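Local coordinates for pili retraction protein PilT (Thermus thermophilus, PDB 5FL3) that binds ADP and probably hydrolyses ATP as a secretion-type ATPase of the kind that powers the retraction of type IV pili, at residues R106-I112 with P171-H176; L225-Q229 with L265-S269. All blocks are in the same frame, centred on the assembly; numbering follows the deposited sequence.

Contact 1. Residues R106-I112 with P171-H176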
loop_
_atom_site.group_PDB
_atom_site.type_symbol
_atom_site.label_atom_id
_atom_site.label_comp_id
_atom_site.label_asym_id
_atom_site.label_seq_id
_atom_site.Cartn_x
_atom_site.Cartn_y
_atom_site.Cartn_z
ATOM N N ARG A 106 5.564 -11.289 -9.945
ATOM C CA ARG A 106 4.529 -10.367 -9.454
ATOM C C ARG A 106 3.788 -9.676 -10.604
ATOM O O ARG A 106 4.409 -9.156 -11.537
ATOM C CB ARG A 106 5.144 -9.317 -8.530
ATOM C CG ARG A 106 4.148 -8.295 -8.011
ATOM C CD ARG A 106 4.841 -7.314 -7.083
ATOM N NE ARG A 106 6.037 -6.767 -7.722
ATOM C CZ ARG A 106 6.034 -5.716 -8.540
ATOM N NH1 ARG A 106 4.890 -5.089 -8.811
ATOM N NH2 ARG A 106 7.171 -5.293 -9.087
ATOM N N VAL A 107 2.463 -9.669 -10.555
ATOM C CA VAL A 107 1.719 -8.966 -11.594
ATOM C C VAL A 107 1.700 -7.462 -11.325
ATOM O O VAL A 107 1.313 -7.041 -10.250
ATOM C CB VAL A 107 0.271 -9.468 -11.708
ATOM C CG1 VAL A 107 -0.452 -8.771 -12.884
ATOM C CG2 VAL A 107 0.245 -10.989 -11.858
ATOM N N VAL A 108 2.152 -6.663 -12.290
ATOM C CA VAL A 108 2.052 -5.202 -12.218
ATOM C C VAL A 108 0.727 -4.831 -12.861
ATOM O O VAL A 108 0.597 -4.935 -14.077
ATOM C CB VAL A 108 3.221 -4.488 -12.971
ATOM C CG1 VAL A 108 3.283 -3.009 -12.624
ATOM C CG2 VAL A 108 4.566 -5.167 -12.687
ATOM N N SER A 109 -0.275 -4.435 -12.088
ATOM C CA SER A 109 -1.569 -4.196 -12.723
ATOM C C SER A 109 -1.708 -2.791 -13.276
ATOM O O SER A 109 -1.135 -1.830 -12.756
ATOM C CB SER A 109 -2.732 -4.451 -11.773
ATOM O OG SER A 109 -3.947 -4.590 -12.526
ATOM N N GLU A 110 -2.486 -2.694 -14.343
ATOM C CA GLU A 110 -2.778 -1.418 -14.956
ATOM C C GLU A 110 -4.242 -1.111 -14.774
ATOM O O GLU A 110 -4.756 -0.164 -15.344
ATOM C CB GLU A 110 -2.418 -1.443 -16.425
ATOM C CG GLU A 110 -1.147 -2.207 -16.702
ATOM C CD GLU A 110 -0.711 -2.042 -18.137
ATOM O OE1 GLU A 110 -0.814 -0.894 -18.640
ATOM O OE2 GLU A 110 -0.284 -3.054 -18.753
ATOM N N VAL A 111 -4.910 -1.926 -13.970
ATOM C CA VAL A 111 -6.335 -1.770 -13.736
ATOM C C VAL A 111 -6.575 -1.324 -12.299
ATOM O O VAL A 111 -6.304 -2.065 -11.355
ATOM C CB VAL A 111 -7.102 -3.077 -14.024
ATOM C CG1 VAL A 111 -8.527 -2.972 -13.519
ATOM C CG2 VAL A 111 -7.069 -3.387 -15.517
ATOM N N ILE A 112 -7.085 -0.107 -12.151
ATOM C CA ILE A 112 -7.215 0.521 -10.855
ATOM C C ILE A 112 -8.627 0.440 -10.325
ATOM O O ILE A 112 -9.550 0.986 -10.918
ATOM C CB ILE A 112 -6.805 1.994 -10.898
ATOM C CG1 ILE A 112 -5.304 2.107 -11.177
ATOM C CG2 ILE A 112 -7.199 2.696 -9.588
ATOM C CD1 ILE A 112 -4.849 3.528 -11.438
ATOM N N PRO A 171 8.560 -1.903 -5.048
ATOM C CA PRO A 171 8.634 -1.580 -6.489
ATOM C C PRO A 171 7.365 -0.846 -6.990
ATOM O O PRO A 171 6.467 -0.574 -6.190
ATOM C CB PRO A 171 8.731 -2.964 -7.136
ATOM C CG PRO A 171 7.800 -3.797 -6.248
ATOM C CD PRO A 171 7.864 -3.187 -4.831
ATOM N N ILE A 172 7.279 -0.544 -8.283
ATOM C CA ILE A 172 6.032 0.002 -8.832
ATOM C C ILE A 172 4.979 -1.092 -8.865
ATOM O O ILE A 172 5.196 -2.123 -9.498
ATOM C CB ILE A 172 6.195 0.568 -10.258
ATOM C CG1 ILE A 172 7.172 1.733 -10.270
ATOM C CG2 ILE A 172 4.847 1.028 -10.793
ATOM C CD1 ILE A 172 7.462 2.246 -11.629
ATOM N N GLU A 173 3.857 -0.867 -8.180
ATOM C CA GLU A 173 2.806 -1.873 -8.051
ATOM C C GLU A 173 1.698 -1.646 -9.076
ATOM O O GLU A 173 1.114 -2.593 -9.590
ATOM C CB GLU A 173 2.219 -1.873 -6.626
ATOM C CG GLU A 173 3.205 -2.247 -5.484
ATOM C CD GLU A 173 3.587 -3.725 -5.481
ATOM O OE1 GLU A 173 3.014 -4.483 -6.311
ATOM O OE2 GLU A 173 4.467 -4.129 -4.663
ATOM N N PHE A 174 1.425 -0.383 -9.370
ATOM C CA PHE A 174 0.421 0.006 -10.359
ATOM C C PHE A 174 1.022 0.927 -11.408
ATOM O O PHE A 174 1.799 1.826 -11.069
ATOM C CB PHE A 174 -0.751 0.706 -9.683
ATOM C CG PHE A 174 -1.605 -0.209 -8.883
ATOM C CD1 PHE A 174 -2.663 -0.881 -9.476
ATOM C CD2 PHE A 174 -1.350 -0.411 -7.538
ATOM C CE1 PHE A 174 -3.452 -1.732 -8.739
ATOM C CE2 PHE A 174 -2.132 -1.261 -6.797
ATOM C CZ PHE A 174 -3.183 -1.926 -7.394
ATOM N N LEU A 175 0.665 0.705 -12.674
ATOM C CA LEU A 175 1.074 1.592 -13.767
ATOM C C LEU A 175 -0.035 2.589 -14.119
ATOM O O LEU A 175 -1.158 2.204 -14.461
ATOM C CB LEU A 175 1.456 0.784 -14.998
ATOM C CG LEU A 175 2.691 -0.073 -14.784
ATOM C CD1 LEU A 175 2.867 -1.030 -15.955
ATOM C CD2 LEU A 175 3.920 0.812 -14.590
ATOM N N HIS A 176 0.285 3.872 -14.023
ATOM C CA HIS A 176 -0.668 4.918 -14.377
ATOM C C HIS A 176 -0.370 5.443 -15.757
ATOM O O HIS A 176 0.796 5.637 -16.122
ATOM C CB HIS A 176 -0.617 6.078 -13.387
ATOM C CG HIS A 176 -0.978 5.701 -11.990
ATOM N ND1 HIS A 176 -2.274 5.725 -11.525
ATOM C CD2 HIS A 176 -0.212 5.303 -10.948
ATOM C CE1 HIS A 176 -2.290 5.365 -10.254
ATOM N NE2 HIS A 176 -1.051 5.098 -9.881
#
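Residues 106-112, which carry strand 100-108 on into a linker leading out of the antiparallel-sheet N-terminal domain, lie along a loop of the P-loop ATPase domain next to its nucleotide site. The two segments run in roughly the same direction, 31° apart, and meet in a single beta bridge between Ser109 and Phe174. Backbone hydrogen bonds make this bridge: Leu175 N donates to Ser109 O at 3.1 Å, whereas Ser109 N to Glu173 O, at 3.4 Å, is weak. Phe174 CA adds a CH···O contact to Ser109 O, also at 3.4 Å. Charge anchors the start of the interface. Arg106 NH1 donates to Ile172 O (3.1 Å) and forms a salt bridge with Glu173 OE1 (3.2 Å), while Pro171, which follows a cis peptide bond, lies over one face of the guanidinium. Glu173 also touches Ser147 and Phe174 lies near Thr148, two ADP-binding residues, so the linker is held to a loop bordering the nucleotide pocket. Side-chain packing adds to this: Val108 CG1 lies 3.7 Å from Leu175 CG, Ile112 CG1 is 4.3 Å from Phe174 CD1, and Ile112 CD1 meets His176 CE1 at 3.4 Å; Phe174 and His176 also touch helix 146-160. Beyond the bridge the linker bends in an ST turn, in which Ser109 OG accepts a hydrogen bond from Val111 N at 3.2 Å.

Contact 2. Residues L225-Q229 with L265-S269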
loop_
_atom_site.group_PDB
_atom_site.type_symbol
_atom_site.label_atom_id
_atom_site.label_comp_id
_atom_site.label_asym_id
_atom_site.label_seq_id
_atom_site.Cartn_x
_atom_site.Cartn_y
_atom_site.Cartn_z
ATOM N N LEU A 225 7.873 15.401 5.500
ATOM C CA LEU A 225 7.102 16.362 6.283
ATOM C C LEU A 225 7.324 17.761 5.752
ATOM O O LEU A 225 6.359 18.520 5.550
ATOM C CB LEU A 225 7.476 16.304 7.756
ATOM C CG LEU A 225 6.937 15.102 8.530
ATOM C CD1 LEU A 225 7.780 14.879 9.759
ATOM C CD2 LEU A 225 5.506 15.314 8.934
ATOM N N MET A 226 8.603 18.084 5.527
ATOM C CA MET A 226 9.018 19.384 5.001
ATOM C C MET A 226 8.375 19.673 3.635
ATOM O O MET A 226 7.792 20.745 3.408
ATOM C CB MET A 226 10.541 19.440 4.893
ATOM C CG MET A 226 11.281 19.424 6.244
ATOM S SD MET A 226 10.778 20.792 7.337
ATOM C CE MET A 226 11.268 22.212 6.348
ATOM N N ALA A 227 8.480 18.694 2.738
ATOM C CA ALA A 227 7.840 18.754 1.441
ATOM C C ALA A 227 6.351 19.101 1.596
ATOM O O ALA A 227 5.817 19.938 0.859
ATOM C CB ALA A 227 8.031 17.437 0.710
ATOM N N ALA A 228 5.695 18.480 2.573
ATOM C CA ALA A 228 4.280 18.759 2.861
ATOM C C ALA A 228 4.085 20.163 3.430
ATOM O O ALA A 228 3.089 20.816 3.181
ATOM C CB ALA A 228 3.718 17.724 3.839
ATOM N N GLN A 229 5.041 20.602 4.230
ATOM C CA GLN A 229 4.986 21.914 4.848
ATOM C C GLN A 229 5.139 22.996 3.801
ATOM O O GLN A 229 4.544 24.060 3.892
ATOM C CB GLN A 229 6.090 22.039 5.883
ATOM C CG GLN A 229 5.965 23.248 6.748
ATOM C CD GLN A 229 7.199 23.447 7.581
ATOM O OE1 GLN A 229 8.322 23.387 7.069
ATOM N NE2 GLN A 229 7.008 23.652 8.879
ATOM N N LEU A 265 5.775 20.421 13.433
ATOM C CA LEU A 265 5.858 20.067 12.023
ATOM C C LEU A 265 4.757 19.083 11.642
ATOM O O LEU A 265 4.071 19.271 10.633
ATOM C CB LEU A 265 7.234 19.489 11.697
ATOM C CG LEU A 265 7.519 19.128 10.243
ATOM C CD1 LEU A 265 7.348 20.320 9.309
ATOM C CD2 LEU A 265 8.919 18.553 10.119
ATOM N N LEU A 266 4.572 18.046 12.452
ATOM C CA LEU A 266 3.560 17.052 12.132
ATOM C C LEU A 266 2.148 17.653 12.161
ATOM O O LEU A 266 1.375 17.478 11.211
ATOM C CB LEU A 266 3.660 15.861 13.077
ATOM C CG LEU A 266 2.672 14.708 12.838
ATOM C CD1 LEU A 266 2.671 14.230 11.396
ATOM C CD2 LEU A 266 2.996 13.569 13.768
ATOM N N ALA A 267 1.829 18.395 13.219
ATOM C CA ALA A 267 0.487 18.954 13.370
ATOM C C ALA A 267 0.087 19.885 12.222
ATOM O O ALA A 267 -1.063 19.850 11.767
ATOM C CB ALA A 267 0.366 19.686 14.697
ATOM N N GLU A 268 1.012 20.708 11.734
ATOM C CA GLU A 268 0.593 21.712 10.761
ATOM C C GLU A 268 0.489 21.142 9.335
ATOM O O GLU A 268 -0.377 21.567 8.560
ATOM C CB GLU A 268 1.521 22.933 10.803
ATOM C CG GLU A 268 2.937 22.755 10.259
ATOM C CD GLU A 268 3.765 24.051 10.359
ATOM O OE1 GLU A 268 3.230 25.155 10.064
ATOM O OE2 GLU A 268 4.953 23.967 10.750
ATOM N N SER A 269 1.316 20.148 9.008
ATOM C CA SER A 269 1.310 19.563 7.659
ATOM C C SER A 269 0.448 18.281 7.464
ATOM O O SER A 269 0.176 17.891 6.331
ATOM C CB SER A 269 2.751 19.276 7.230
ATOM O OG SER A 269 3.480 18.682 8.292
#
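Leu265, Leu225 and Gln229 account for most of the surface buried where helices 218-230 and 259-269 cross beside the mixed sheet of the P-loop ATPase domain. The short helical segments approach to 9.3 Å between axes, and their N-to-C directions differ by 43°. Leu265 has its CA-to-CB bond directed toward the neighbouring helix and packs on Leu225 CB through CD2 (3.6 Å); its CD1 and CD2 both lie 4.0 Å from Met226 SD, and CD1 is 3.4 Å from Gln229 NE2. Leu225 answers from the other helix, its CD2 meeting Leu266 CD1 at 3.9 Å; the same side chain touches Leu135 of strand 134-139, so it joins the helix pair to the sheet beneath. Gln229 extends along the exposed margin with chi1 and chi2 both t, which carries NE2 to Glu268 OE2 for a 2.8 Å hydrogen bond. Closer to the sheet, small residues let the backbones draw together: Ala228 CB is 3.9 Å from Ser269 CB, and the CA atoms of Gln229 and Ser269 are only 5.2 Å apart. Ser269 OG donates to Leu265 O in a very short 2.5 Å hydrogen bond within its own helix and makes none across the contact. The chemistry is thus graded, with leucine packing at the centre and one polar bond on the exposed side, which implies an interface held mainly by apolar contact.

From the N terminus, the chain completes the antiparallel sheet with strand 100-108 and enters the linker of contact 1. It then passes through strand 134-139, the nucleotide-binding helix 146-160 and strand 164-169 before residues 171-176 close that loop, fastening the N-terminal domain to the ATPase domain. Only afterwards does contact 2 open: helix 218-230 is followed by strand 233-238 and helix 243-251, and helix 259-269 returns to close a shorter loop entirely within the ATPase domain. The two loops follow in series, neither nesting nor crossing. Their centres are 29 Å apart, with contact 1 beside the ADP site and contact 2 away from it.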